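Local atomic coordinates of DnaB intein (Synechocystis sp., PDB entry 1MI8), a protein that probably cuts itself out of a host replicative DNA helicase by protein splicing and joins the flanking segments with a new peptide bond. Residues A[18-21]-A[22-25]; A[61-64]-A[65-69]; A[79-82]-A[83-86]. The protein carries 4 engineered substitutions. One frame throughout, in Å; residues are numbered along the deposited sequence.

Contact 1 of 3, residues A[18-21]-A[22-25]; sequences RVSI and KDLL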
loop_
_atom_site.group_PDB
_atom_site.type_symbol
_atom_site.label_atom_id
_atom_site.label_comp_id
_atom_site.label_asym_id
_atom_site.label_seq_id
_atom_site.Cartn_x
_atom_site.Cartn_y
_atom_site.Cartn_z
ATOM N N ARG A 18 -10.486 -22.337 -14.370
ATOM C CA ARG A 18 -10.616 -20.949 -13.949
ATOM C C ARG A 18 -11.405 -20.220 -15.008
ATOM O O ARG A 18 -11.104 -20.355 -16.186
ATOM C CB ARG A 18 -9.256 -20.255 -13.924
ATOM C CG ARG A 18 -8.497 -20.262 -12.631
ATOM C CD ARG A 18 -7.848 -21.550 -12.328
ATOM N NE ARG A 18 -6.646 -21.302 -11.542
ATOM C CZ ARG A 18 -5.991 -22.255 -10.884
ATOM N NH1 ARG A 18 -6.438 -23.513 -10.924
ATOM N NH2 ARG A 18 -4.889 -21.965 -10.200
ATOM N N VAL A 19 -12.408 -19.455 -14.608
ATOM C CA VAL A 19 -13.108 -18.649 -15.569
ATOM C C VAL A 19 -13.340 -17.311 -14.869
ATOM O O VAL A 19 -13.545 -17.266 -13.644
ATOM C CB VAL A 19 -14.430 -19.345 -16.034
ATOM C CG1 VAL A 19 -14.304 -20.877 -15.867
ATOM C CG2 VAL A 19 -15.595 -18.774 -15.330
ATOM N N SER A 20 -13.253 -16.211 -15.611
ATOM C CA SER A 20 -13.436 -14.905 -15.003
ATOM C C SER A 20 -14.779 -14.851 -14.290
ATOM O O SER A 20 -15.724 -15.530 -14.705
ATOM C CB SER A 20 -13.375 -13.801 -16.074
ATOM O OG SER A 20 -14.416 -14.007 -17.008
ATOM N N ILE A 21 -14.853 -14.071 -13.211
ATOM C CA ILE A 21 -16.113 -13.925 -12.482
ATOM C C ILE A 21 -17.149 -13.243 -13.410
ATOM O O ILE A 21 -18.360 -13.547 -13.322
ATOM C CB ILE A 21 -15.940 -13.119 -11.139
ATOM C CG1 ILE A 21 -17.250 -13.116 -10.356
ATOM C CG2 ILE A 21 -15.386 -11.778 -11.414
ATOM C CD1 ILE A 21 -17.170 -12.589 -8.933
ATOM N N LYS A 22 -16.697 -12.326 -14.280
ATOM C CA LYS A 22 -17.626 -11.705 -15.264
ATOM C C LYS A 22 -18.296 -12.832 -16.096
ATOM O O LYS A 22 -19.525 -12.853 -16.279
ATOM C CB LYS A 22 -16.899 -10.790 -16.236
ATOM C CG LYS A 22 -17.796 -10.052 -17.281
ATOM C CD LYS A 22 -17.170 -10.138 -18.685
ATOM C CE LYS A 22 -17.874 -9.285 -19.775
ATOM N NZ LYS A 22 -17.443 -7.837 -19.690
ATOM N N ASP A 23 -17.485 -13.772 -16.568
ATOM C CA ASP A 23 -17.993 -14.887 -17.341
ATOM C C ASP A 23 -18.846 -15.819 -16.512
ATOM O O ASP A 23 -19.468 -16.698 -17.063
ATOM C CB ASP A 23 -16.868 -15.684 -17.991
ATOM C CG ASP A 23 -16.271 -14.973 -19.180
ATOM O OD1 ASP A 23 -16.830 -13.949 -19.609
ATOM O OD2 ASP A 23 -15.236 -15.432 -19.696
ATOM N N LEU A 24 -18.900 -15.653 -15.194
ATOM C CA LEU A 24 -19.744 -16.533 -14.404
ATOM C C LEU A 24 -21.035 -15.844 -13.929
ATOM O O LEU A 24 -21.779 -16.409 -13.153
ATOM C CB LEU A 24 -18.985 -17.058 -13.173
ATOM C CG LEU A 24 -17.805 -18.003 -13.395
ATOM C CD1 LEU A 24 -16.896 -18.025 -12.178
ATOM C CD2 LEU A 24 -18.327 -19.395 -13.736
ATOM N N LEU A 25 -21.304 -14.644 -14.407
ATOM C CA LEU A 25 -22.481 -13.902 -13.958
ATOM C C LEU A 25 -23.792 -14.678 -14.032
ATOM O O LEU A 25 -24.608 -14.644 -13.100
ATOM C CB LEU A 25 -22.605 -12.614 -14.759
ATOM C CG LEU A 25 -23.617 -11.582 -14.311
ATOM C CD1 LEU A 25 -23.248 -11.062 -12.922
ATOM C CD2 LEU A 25 -23.637 -10.422 -15.324
HETATM O O HOH W 1 -12.978 -16.408 -18.325
#

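Contact 2 of 3, residues A[61-64]-A[65-69]; sequences LKTR and LGRTI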
loop_
_atom_site.group_PDB
_atom_site.type_symbol
_atom_site.label_atom_id
_atom_site.label_comp_id
_atom_site.label_asym_id
_atom_site.label_seq_id
_atom_site.Cartn_x
_atom_site.Cartn_y
_atom_site.Cartn_z
ATOM N N LEU A 61 -3.732 -5.241 -5.906
ATOM C CA LEU A 61 -3.014 -5.740 -4.721
ATOM C C LEU A 61 -2.070 -6.815 -5.283
ATOM O O LEU A 61 -2.508 -7.676 -6.054
ATOM C CB LEU A 61 -4.007 -6.363 -3.727
ATOM C CG LEU A 61 -3.501 -7.272 -2.599
ATOM C CD1 LEU A 61 -4.644 -7.561 -1.624
ATOM C CD2 LEU A 61 -3.021 -8.635 -3.187
ATOM N N LYS A 62 -0.802 -6.771 -4.919
ATOM C CA LYS A 62 0.128 -7.781 -5.395
ATOM C C LYS A 62 0.940 -8.386 -4.241
ATOM O O LYS A 62 1.365 -7.654 -3.303
ATOM C CB LYS A 62 1.081 -7.166 -6.461
ATOM C CG LYS A 62 2.082 -8.129 -7.069
ATOM C CD LYS A 62 2.911 -7.353 -8.117
ATOM C CE LYS A 62 4.227 -8.043 -8.460
ATOM N NZ LYS A 62 4.901 -7.274 -9.593
ATOM N N THR A 63 1.134 -9.701 -4.295
ATOM C CA THR A 63 1.880 -10.399 -3.239
ATOM C C THR A 63 3.291 -10.725 -3.669
ATOM O O THR A 63 3.627 -10.648 -4.872
ATOM C CB THR A 63 1.192 -11.714 -2.738
ATOM O OG1 THR A 63 1.203 -12.721 -3.762
ATOM C CG2 THR A 63 -0.248 -11.441 -2.326
ATOM N N ARG A 64 4.120 -11.102 -2.704
ATOM C CA ARG A 64 5.520 -11.370 -3.041
ATOM C C ARG A 64 5.647 -12.498 -4.082
ATOM O O ARG A 64 6.538 -12.480 -4.934
ATOM C CB ARG A 64 6.305 -11.720 -1.770
ATOM C CG ARG A 64 7.818 -11.922 -2.029
ATOM C CD ARG A 64 8.530 -12.095 -0.694
ATOM N NE ARG A 64 8.327 -10.956 0.213
ATOM C CZ ARG A 64 8.751 -9.718 -0.025
ATOM N NH1 ARG A 64 9.409 -9.403 -1.162
ATOM N NH2 ARG A 64 8.543 -8.787 0.904
ATOM N N LEU A 65 4.786 -13.503 -3.979
ATOM C CA LEU A 65 4.808 -14.597 -4.960
ATOM C C LEU A 65 4.469 -14.099 -6.364
ATOM O O LEU A 65 4.751 -14.753 -7.366
ATOM C CB LEU A 65 3.781 -15.675 -4.596
ATOM C CG LEU A 65 4.289 -16.829 -3.778
ATOM C CD1 LEU A 65 3.145 -17.691 -3.468
ATOM C CD2 LEU A 65 5.408 -17.586 -4.520
ATOM N N GLY A 66 3.839 -12.942 -6.427
ATOM C CA GLY A 66 3.424 -12.392 -7.699
ATOM C C GLY A 66 1.913 -12.522 -7.906
ATOM O O GLY A 66 1.382 -12.119 -8.946
ATOM N N ARG A 67 1.189 -13.068 -6.931
ATOM C CA ARG A 67 -0.249 -13.163 -7.128
ATOM C C ARG A 67 -0.797 -11.760 -7.045
ATOM O O ARG A 67 -0.326 -10.944 -6.247
ATOM C CB ARG A 67 -0.848 -14.135 -6.112
ATOM C CG ARG A 67 -0.458 -15.521 -6.547
ATOM C CD ARG A 67 -1.099 -16.711 -5.815
ATOM N NE ARG A 67 -0.080 -17.758 -5.867
ATOM C CZ ARG A 67 -0.175 -18.978 -5.379
ATOM N NH1 ARG A 67 -1.303 -19.379 -4.776
ATOM N NH2 ARG A 67 0.920 -19.761 -5.467
ATOM N N THR A 68 -1.778 -11.470 -7.894
ATOM C CA THR A 68 -2.332 -10.132 -7.991
ATOM C C THR A 68 -3.811 -10.151 -8.309
ATOM O O THR A 68 -4.300 -11.033 -9.035
ATOM C CB THR A 68 -1.678 -9.365 -9.158
ATOM O OG1 THR A 68 -0.238 -9.499 -9.071
ATOM C CG2 THR A 68 -2.024 -7.914 -9.078
ATOM N N ILE A 69 -4.492 -9.112 -7.848
ATOM C CA ILE A 69 -5.905 -8.998 -8.084
ATOM C C ILE A 69 -6.314 -7.536 -7.998
ATOM O O ILE A 69 -5.671 -6.722 -7.348
ATOM C CB ILE A 69 -6.725 -9.881 -7.061
ATOM C CG1 ILE A 69 -8.147 -10.044 -7.578
ATOM C CG2 ILE A 69 -6.786 -9.212 -5.610
ATOM C CD1 ILE A 69 -9.004 -11.009 -6.680
#

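Contact 3 of 3, residues A[79-82]-A[83-86]; sequences TIDG and WKRL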
loop_
_atom_site.group_PDB
_atom_site.type_symbol
_atom_site.label_atom_id
_atom_site.label_comp_id
_atom_site.label_asym_id
_atom_site.label_seq_id
_atom_site.Cartn_x
_atom_site.Cartn_y
_atom_site.Cartn_z
ATOM N N THR A 79 -6.037 -11.831 6.624
ATOM C CA THR A 79 -4.779 -11.473 7.277
ATOM C C THR A 79 -4.475 -12.432 8.451
ATOM O O THR A 79 -5.367 -13.150 8.908
ATOM C CB THR A 79 -4.933 -9.990 7.767
ATOM O OG1 THR A 79 -4.496 -9.097 6.726
ATOM C CG2 THR A 79 -4.304 -9.745 8.981
ATOM N N ILE A 80 -3.214 -12.459 8.910
ATOM C CA ILE A 80 -2.845 -13.277 10.044
ATOM C C ILE A 80 -3.736 -12.841 11.196
ATOM O O ILE A 80 -4.108 -13.659 12.016
ATOM C CB ILE A 80 -1.357 -13.100 10.453
ATOM C CG1 ILE A 80 -0.436 -13.732 9.373
ATOM C CG2 ILE A 80 -1.099 -13.854 11.736
ATOM C CD1 ILE A 80 1.054 -13.299 9.426
ATOM N N ASP A 81 -4.097 -11.566 11.309
ATOM C CA ASP A 81 -5.016 -11.366 12.413
ATOM C C ASP A 81 -6.444 -11.027 11.998
ATOM O O ASP A 81 -7.117 -10.195 12.578
ATOM C CB ASP A 81 -4.419 -10.469 13.557
ATOM C CG ASP A 81 -4.179 -9.032 13.173
ATOM O OD1 ASP A 81 -5.184 -8.339 12.951
ATOM O OD2 ASP A 81 -2.986 -8.592 13.134
ATOM N N GLY A 82 -6.923 -11.747 10.986
ATOM C CA GLY A 82 -8.289 -11.567 10.543
ATOM C C GLY A 82 -8.567 -10.881 9.226
ATOM O O GLY A 82 -7.674 -10.464 8.531
ATOM N N TRP A 83 -9.835 -10.772 8.885
ATOM C CA TRP A 83 -10.198 -10.126 7.642
ATOM C C TRP A 83 -9.945 -8.616 7.711
ATOM O O TRP A 83 -10.231 -7.980 8.723
ATOM C CB TRP A 83 -11.644 -10.432 7.317
ATOM C CG TRP A 83 -11.899 -11.887 6.984
ATOM C CD1 TRP A 83 -12.502 -12.841 7.793
ATOM C CD2 TRP A 83 -11.698 -12.525 5.714
ATOM N NE1 TRP A 83 -12.704 -14.008 7.092
ATOM C CE2 TRP A 83 -12.225 -13.847 5.815
ATOM C CE3 TRP A 83 -11.134 -12.111 4.503
ATOM C CZ2 TRP A 83 -12.216 -14.742 4.749
ATOM C CZ3 TRP A 83 -11.121 -13.016 3.422
ATOM C CH2 TRP A 83 -11.660 -14.318 3.557
ATOM N N LYS A 84 -9.321 -8.061 6.660
ATOM C CA LYS A 84 -9.039 -6.604 6.595
ATOM C C LYS A 84 -9.387 -6.082 5.184
ATOM O O LYS A 84 -9.208 -6.784 4.171
ATOM C CB LYS A 84 -7.543 -6.310 6.869
ATOM C CG LYS A 84 -7.030 -6.546 8.319
ATOM C CD LYS A 84 -5.623 -5.922 8.460
ATOM C CE LYS A 84 -5.171 -5.841 9.915
ATOM N NZ LYS A 84 -5.402 -7.152 10.498
ATOM N N ARG A 85 -9.893 -4.855 5.128
ATOM C CA ARG A 85 -10.268 -4.199 3.884
ATOM C C ARG A 85 -8.975 -3.903 3.145
ATOM O O ARG A 85 -7.919 -3.626 3.770
ATOM C CB ARG A 85 -10.966 -2.834 4.174
ATOM C CG ARG A 85 -12.390 -2.882 4.794
ATOM C CD ARG A 85 -12.779 -1.504 5.436
ATOM N NE ARG A 85 -12.646 -0.412 4.485
ATOM C CZ ARG A 85 -13.672 0.205 3.908
ATOM N NH1 ARG A 85 -14.915 -0.166 4.215
ATOM N NH2 ARG A 85 -13.447 1.150 2.981
ATOM N N LEU A 86 -9.044 -3.944 1.815
ATOM C CA LEU A 86 -7.879 -3.637 0.993
ATOM C C LEU A 86 -7.250 -2.277 1.489
ATOM O O LEU A 86 -6.005 -2.137 1.614
ATOM C CB LEU A 86 -8.312 -3.523 -0.509
ATOM C CG LEU A 86 -7.174 -3.417 -1.538
ATOM C CD1 LEU A 86 -7.626 -3.880 -2.906
ATOM C CD2 LEU A 86 -6.698 -2.006 -1.577
#

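Contact 1 of 3, residues A[18-21]-A[22-25]
Asp23 folds its side chain back against Ser20, three residues earlier. Its CB lies 3.1 Å from Ser20 OG and 3.5 Å from Ser20 O. The next atom, Asp23 CG, stays against the same hydroxyl. At the tip, Asp23 OD2 is 3.2 Å from Ser20 OG, but the angle is poor for a hydrogen bond. The carboxylate instead reaches the Ser20 backbone through a water. Ser20 N donates to this water at 2.7 Å, and the water donates to Asp23 OD2 at 2.8 Å. With chi1 at -75°, Asp23 CG sits beside its own backbone N, and this turns the carboxylate back toward Ser20.

The stretch is the end of strand 17-20, which pairs with strand 9-12, and the start of a 3-10 segment at 22-24. In this intein splicing domain the chain turns sharply here. Two direct hydrogen bonds shape the turn. Asp23 N donates to Ser20 OG at 3.1 Å with an N-H...O angle of 151°. Leu24 N donates to Ile21 O at 2.9 Å. Val19 and Leu24 set their side chains about at right angles; their modelled separation is too short to be trusted. Leu24 also touches Ile10 on strand 9-12. Ile21 is buried and packs on Phe137 and Leu139 of strand 120-140.

Contact 2 of 3, residues A[61-64]-A[65-69]
Leu61 and Ile69 exchange two backbone hydrogen bonds, as a hydrogen-bonded pair of an antiparallel ladder. Leu61 N donates to Ile69 O at 2.8 Å, and Ile69 N donates to Leu61 O at 3.0 Å. Lys62 and Thr68 are the non-hydrogen-bonded pair beside it. Nearer the turn, Thr63 N gives a short bond to Arg67 O, 2.7 Å. Gly66 N closes the turn on Thr63 O at 2.8 Å.

These bonds define a beta hairpin between strands 41-63 and 68-71. Its type I turn runs from Thr63 to Gly66 and ends in a G1 beta bulge. Gly66, with phi 106°, is the glycine of that bulge.

Side-chain hydroxyls add further polar links. Thr63 OG1 lies between its backbone N and carbonyl carbon (chi1 68°), where it takes a weak bond from Arg67 N at 3.2 Å. Its stronger partner is Asp123 OD2, which also binds Leu65 N. Thr68 OG1 donates to Gly66 O at 3.1 Å, from above the carbonyl plane. The extended Lys62 chain passes this hydroxyl, with Lys62 CG against Thr68 OG1 at 3.4 Å.

One link is ionic: Arg64 NH1 forms a salt bridge to Glu130 of the second subunit.

Apolar contact is lighter. On the face opposite Lys62 and Thr68, Leu61 CB meets Ile69 CG2 at 4.4 Å, and both residues touch Phe77.

Contact 3 of 3, residues A[79-82]-A[83-86]
The carboxylate of Asp81 is met from above its plane by the ammonium of Lys84. Lys84 NZ donates to Asp81 OD1 at 2.7 Å, about 50° out of that plane, and the pair is a salt bridge. The other oxygen stands back, with Asp81 OD2 3.9 Å from Lys84 NZ. The indole of Trp83 is the second flat group. Near its base, Trp83 CB is 3.6 Å from Gly82 C. The ring itself packs edge-to-face with His155, and Trp83 NE1 is hydrogen-bonded to Glu37.

Residues 79-82 form a type I beta turn that joins strands 76-79 and 82-85 in a tight hairpin. Gly82 N donates to Thr79 O at 3.0 Å. Gly82, the last residue of the turn, has a positive phi.

Lys84 runs back along Thr79 to reach Asp81. Its CD passes 3.8 Å from Thr79 OG1, and its NZ ends 3.2 Å from Thr79 CG2. A bend about the CD-CE bond (chi4 49°) swings NZ to the carboxylate. Thr79 OG1 is itself hydrogen-bonded to Glu93 OE1. Glu93 OE1 also forms a long, weak ion pair with Lys84 NZ.

The ammonium is thus drawn to two acidic groups, Asp81 more closely than Glu93. This probably favours the charged forms of Lys84 and Asp81 and ties the second strand of the hairpin back to its turn at the surface.

In the fold
The three contacts follow one another along the chain; none nests in or crosses another. Contact 1 comes first and closes a short turn, not a hairpin, where the chain leaves strand 17-20 on its way to strand 31-36. Contact 2 closes the hairpin between strands 41-63 and 68-71, within the large antiparallel sheet. Contact 3 soon follows, closing the two-stranded hairpin of 76-79 and 82-85. Contacts 1 and 3 lie on opposite sides of the chain's centre, their own centres about 25 Å apart. Contacts 2 and 3 are neighbours without touching, with nearest atoms about 4 Å apart. Strand 120-140 is a common neighbour: side chains of all three pairs of segments touch it.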